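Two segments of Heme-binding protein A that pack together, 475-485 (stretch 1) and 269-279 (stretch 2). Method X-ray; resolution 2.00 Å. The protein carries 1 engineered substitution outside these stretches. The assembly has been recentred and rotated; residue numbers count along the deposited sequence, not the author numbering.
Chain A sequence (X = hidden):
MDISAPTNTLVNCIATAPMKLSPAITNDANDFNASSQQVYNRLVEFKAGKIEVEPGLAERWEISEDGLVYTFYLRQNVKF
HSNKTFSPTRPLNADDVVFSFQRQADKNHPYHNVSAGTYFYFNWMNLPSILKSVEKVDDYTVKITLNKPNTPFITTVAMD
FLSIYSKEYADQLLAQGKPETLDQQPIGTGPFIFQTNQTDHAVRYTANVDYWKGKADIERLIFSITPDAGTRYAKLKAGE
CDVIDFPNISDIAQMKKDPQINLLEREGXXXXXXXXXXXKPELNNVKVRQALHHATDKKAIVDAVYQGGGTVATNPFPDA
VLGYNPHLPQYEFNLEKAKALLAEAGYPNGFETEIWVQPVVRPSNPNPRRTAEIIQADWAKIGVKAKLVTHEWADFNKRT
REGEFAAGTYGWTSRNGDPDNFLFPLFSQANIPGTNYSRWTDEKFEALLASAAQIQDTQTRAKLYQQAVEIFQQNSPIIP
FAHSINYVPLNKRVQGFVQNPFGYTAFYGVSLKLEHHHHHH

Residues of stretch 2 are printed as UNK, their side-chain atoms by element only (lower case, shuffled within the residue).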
# COMPACT_ATOMS: atom_id res chain seq x y z
N ASN A 475 -16.03 -12.02 17.32
CA ASN A 475 -15.11 -13.08 17.71
C ASN A 475 -13.74 -12.59 18.14
O ASN A 475 -12.96 -13.36 18.71
CB ASN A 475 -14.99 -14.09 16.57
CG ASN A 475 -16.22 -14.91 16.41
OD1 ASN A 475 -16.47 -15.81 17.19
ND2 ASN A 475 -17.05 -14.56 15.44
N SER A 476 -13.45 -11.32 17.88
CA SER A 476 -12.21 -10.68 18.36
C SER A 476 -10.92 -11.51 18.22
O SER A 476 -10.18 -11.66 19.20
CB SER A 476 -12.38 -10.23 19.82
OG SER A 476 -11.30 -9.38 20.24
N PRO A 477 -10.64 -12.06 17.02
CA PRO A 477 -9.41 -12.87 16.90
C PRO A 477 -8.10 -12.08 16.94
O PRO A 477 -7.04 -12.62 17.28
CB PRO A 477 -9.58 -13.55 15.53
CG PRO A 477 -10.50 -12.68 14.77
CD PRO A 477 -11.45 -12.08 15.78
N ILE A 478 -8.16 -10.81 16.55
CA ILE A 478 -7.07 -9.87 16.76
C ILE A 478 -7.70 -8.64 17.37
O ILE A 478 -8.92 -8.46 17.29
CB ILE A 478 -6.32 -9.47 15.47
CG1 ILE A 478 -7.21 -8.65 14.53
CG2 ILE A 478 -5.73 -10.72 14.73
CD1 ILE A 478 -6.45 -8.14 13.30
N ILE A 479 -6.88 -7.80 17.98
CA ILE A 479 -7.34 -6.56 18.58
C ILE A 479 -6.75 -5.41 17.78
O ILE A 479 -5.60 -5.04 17.99
CB ILE A 479 -6.88 -6.47 20.04
CG1 ILE A 479 -7.40 -7.66 20.86
CG2 ILE A 479 -7.31 -5.15 20.68
CD1 ILE A 479 -6.67 -7.90 22.16
N PRO A 480 -7.52 -4.84 16.85
CA PRO A 480 -7.03 -3.66 16.13
C PRO A 480 -6.82 -2.52 17.09
O PRO A 480 -7.65 -2.33 17.97
CB PRO A 480 -8.20 -3.33 15.19
CG PRO A 480 -8.91 -4.68 14.99
CD PRO A 480 -8.86 -5.25 16.38
N PHE A 481 -5.73 -1.77 16.95
CA PHE A 481 -5.58 -0.55 17.76
C PHE A 481 -5.19 0.74 17.03
O PHE A 481 -5.47 1.82 17.53
CB PHE A 481 -4.68 -0.80 18.99
CG PHE A 481 -3.25 -1.17 18.65
CD1 PHE A 481 -2.33 -0.18 18.31
CD2 PHE A 481 -2.83 -2.50 18.71
CE1 PHE A 481 -1.00 -0.51 18.01
CE2 PHE A 481 -1.50 -2.85 18.41
CZ PHE A 481 -0.59 -1.84 18.06
N ALA A 482 -4.53 0.66 15.87
CA ALA A 482 -4.10 1.89 15.21
C ALA A 482 -4.00 1.80 13.70
O ALA A 482 -3.73 0.73 13.13
CB ALA A 482 -2.77 2.36 15.78
N HIS A 483 -4.22 2.94 13.07
CA HIS A 483 -3.76 3.17 11.72
C HIS A 483 -2.68 4.25 11.81
O HIS A 483 -2.79 5.16 12.63
CB HIS A 483 -4.89 3.68 10.83
CG HIS A 483 -6.15 2.89 10.93
ND1 HIS A 483 -6.25 1.60 10.47
CD2 HIS A 483 -7.37 3.21 11.43
CE1 HIS A 483 -7.49 1.16 10.67
NE2 HIS A 483 -8.18 2.12 11.25
N SER A 484 -1.64 4.16 11.00
CA SER A 484 -0.64 5.22 11.05
C SER A 484 -1.17 6.40 10.25
O SER A 484 -2.12 6.25 9.46
CB SER A 484 0.69 4.74 10.47
OG SER A 484 0.63 4.71 9.05
N ILE A 485 -0.60 7.58 10.48
CA ILE A 485 -0.91 8.74 9.66
C ILE A 485 0.25 9.06 8.72
O ILE A 485 1.40 9.08 9.14
CB ILE A 485 -1.19 9.98 10.51
CG1 ILE A 485 -2.51 9.83 11.24
CG2 ILE A 485 -1.22 11.23 9.62
CD1 ILE A 485 -2.82 10.94 12.22
N UNK A 269 -3.23 3.19 4.72
CA UNK A 269 -4.04 2.00 4.49
C UNK A 269 -3.35 0.82 5.15
O UNK A 269 -2.84 -0.08 4.48
c UNK A 269 -4.73 2.74 0.72
c UNK A 269 -6.11 3.42 2.70
c UNK A 269 -4.73 2.98 2.23
c UNK A 269 -4.21 1.76 2.99
N UNK A 270 -3.33 0.83 6.48
CA UNK A 270 -2.61 -0.16 7.26
C UNK A 270 -3.32 -0.38 8.59
O UNK A 270 -4.29 0.30 8.88
c UNK A 270 -0.93 1.53 8.25
c UNK A 270 -1.12 0.24 7.46
n UNK A 270 0.18 2.21 8.01
o UNK A 270 -1.75 1.90 9.06
N UNK A 271 -2.86 -1.35 9.36
CA UNK A 271 -3.44 -1.65 10.67
C UNK A 271 -2.37 -2.22 11.56
O UNK A 271 -1.65 -3.14 11.17
c UNK A 271 -4.56 -2.69 10.54
c UNK A 271 -6.20 -4.36 11.65
c UNK A 271 -5.21 -3.17 11.87
c UNK A 271 -5.92 -2.01 12.56
N UNK A 272 -2.25 -1.66 12.76
CA UNK A 272 -1.37 -2.22 13.77
C UNK A 272 -2.31 -2.88 14.75
O UNK A 272 -3.31 -2.28 15.13
c UNK A 272 -0.58 -1.12 14.46
N UNK A 273 -2.02 -4.11 15.14
CA UNK A 273 -2.95 -4.85 15.98
C UNK A 273 -2.21 -5.78 16.91
O UNK A 273 -1.03 -6.02 16.73
c UNK A 273 -3.06 -8.00 14.68
c UNK A 273 -2.08 -8.60 12.59
c UNK A 273 -3.27 -6.70 14.24
c UNK A 273 -2.28 -7.32 12.12
c UNK A 273 -2.47 -8.95 13.87
o UNK A 273 -1.48 -9.54 11.78
c UNK A 273 -3.93 -5.67 15.12
c UNK A 273 -2.86 -6.37 12.95
N UNK A 274 -2.91 -6.31 17.90
CA UNK A 274 -2.37 -7.39 18.71
C UNK A 274 -2.95 -8.68 18.14
O UNK A 274 -4.16 -8.86 18.12
c UNK A 274 -2.27 -5.92 20.78
c UNK A 274 -0.72 -5.75 20.78
c UNK A 274 -2.27 -8.43 21.01
c UNK A 274 -2.76 -7.24 20.19
N UNK A 275 -2.09 -9.57 17.66
CA UNK A 275 -2.56 -10.84 17.12
C UNK A 275 -2.77 -11.78 18.29
O UNK A 275 -2.02 -11.71 19.26
N UNK A 276 -3.79 -12.63 18.22
CA UNK A 276 -4.01 -13.65 19.24
C UNK A 276 -4.12 -15.01 18.58
O UNK A 276 -4.95 -15.23 17.69
c UNK A 276 -5.36 -12.00 20.74
c UNK A 276 -5.29 -13.34 20.01
c UNK A 276 -6.77 -11.77 21.34
c UNK A 276 -4.29 -11.94 21.81
N UNK A 277 -3.29 -15.95 19.02
CA UNK A 277 -3.32 -17.29 18.43
C UNK A 277 -4.52 -18.05 18.95
O UNK A 277 -4.49 -18.57 20.06
c UNK A 277 -1.96 -19.37 18.18
o UNK A 277 -2.95 -19.92 17.71
n UNK A 277 -0.75 -19.92 18.17
c UNK A 277 -2.05 -18.02 18.81
N UNK A 278 -5.57 -18.13 18.15
CA UNK A 278 -6.82 -18.72 18.61
C UNK A 278 -6.80 -20.26 18.75
O UNK A 278 -7.85 -20.86 18.99
c UNK A 278 -7.99 -16.80 17.50
c UNK A 278 -8.00 -18.31 17.73
o UNK A 278 -7.90 -18.96 16.47
N UNK A 279 -5.63 -20.88 18.60
CA UNK A 279 -5.51 -22.32 18.83
C UNK A 279 -4.88 -22.60 20.18
O UNK A 279 -4.77 -23.75 20.59
c UNK A 279 -5.26 -22.82 16.37
c UNK A 279 -4.67 -23.04 17.75
o UNK A 279 -3.31 -22.55 17.80

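Position 269 carries four carbons, forked at the second, and its CA-to-CB bond points away from stretch 1: Leu269. Position 270 has two carbons, the second bearing one O and one N. Its amide faces Ser484 with both heteroatoms, which identifies Asn270: Ser484 N donates to Asn270 OD1 (3.0 Å, 168°), and Asn270 ND2 donates to Ser484 OG (2.7 Å, 167°). The backbone adds a third bond, from His483 ND1 to Asn270 O (2.8 Å), with that oxygen at the imidazole edge, near the ring plane.

Position 271 again shows four carbons forked at the second, hence Leu271; its CD1 lies 3.7 Å from Pro480 CB. Position 272 has a single carbon, 3.6 Å from Phe481 CE1, so it is Ala272. Position 273 has one carbon, then a six-carbon ring bearing one oxygen: Tyr273. Ile478 CD1 sits over the ring face, 3.8 Å from the centroid and 20° off the normal, a CH-pi contact.

Position 274 holds four carbons forked at the first, one arm two carbons long, as in Ile274. Its CB is 4.2 Å from Ile479 CB, and its CD1 is 3.8 Å from Phe481 CE2. Position 275 has no side-chain atoms and is Gly275; an ideal CB there would be crowded by Tyr273 CE1 at 3.4 Å. Position 276, four carbons forked at the second, is Leu276, with CD1 4.0 Å from Ile479 CD1.

Position 277 has two carbons, the second with one O and one N, but no contact with stretch 1; Asn277 fits, its OD1 accepting from the backbone N of position 279 at 3.0 Å. Position 278 has one carbon carrying an oxygen and a carbon, the latter 4.1 Å from Pro477 CB: Thr278. Position 279 repeats that pattern out of reach of stretch 1: Thr279, whose OG1 donates to Asn277 OD1 (2.7 Å).

The strands run antiparallel at 156°. Reciprocal bonds join Ile479 N to Ile274 O (2.9 Å) and Ile274 N to Ile479 O (3.0 Å). A beta bulge then shifts the register by one between Pro480 and Ala482, and Ala272 O accepts from both Phe481 N (3.1 Å) and Ala482 N (3.3 Å), while Ala272 N donates to Ala482 O (2.8 Å). Ile478, Pro480 and Tyr273 direct their side chains to one sheet face, Ile479, Ala482, Ala272 and Ile274 to the other. Backbone pairing thus fixes the register, apolar packing fills both faces, and the Asn270 amide secures one end; together they bury 795 Å².

Stretch 2 (269-279) LNLAYIGLNTT
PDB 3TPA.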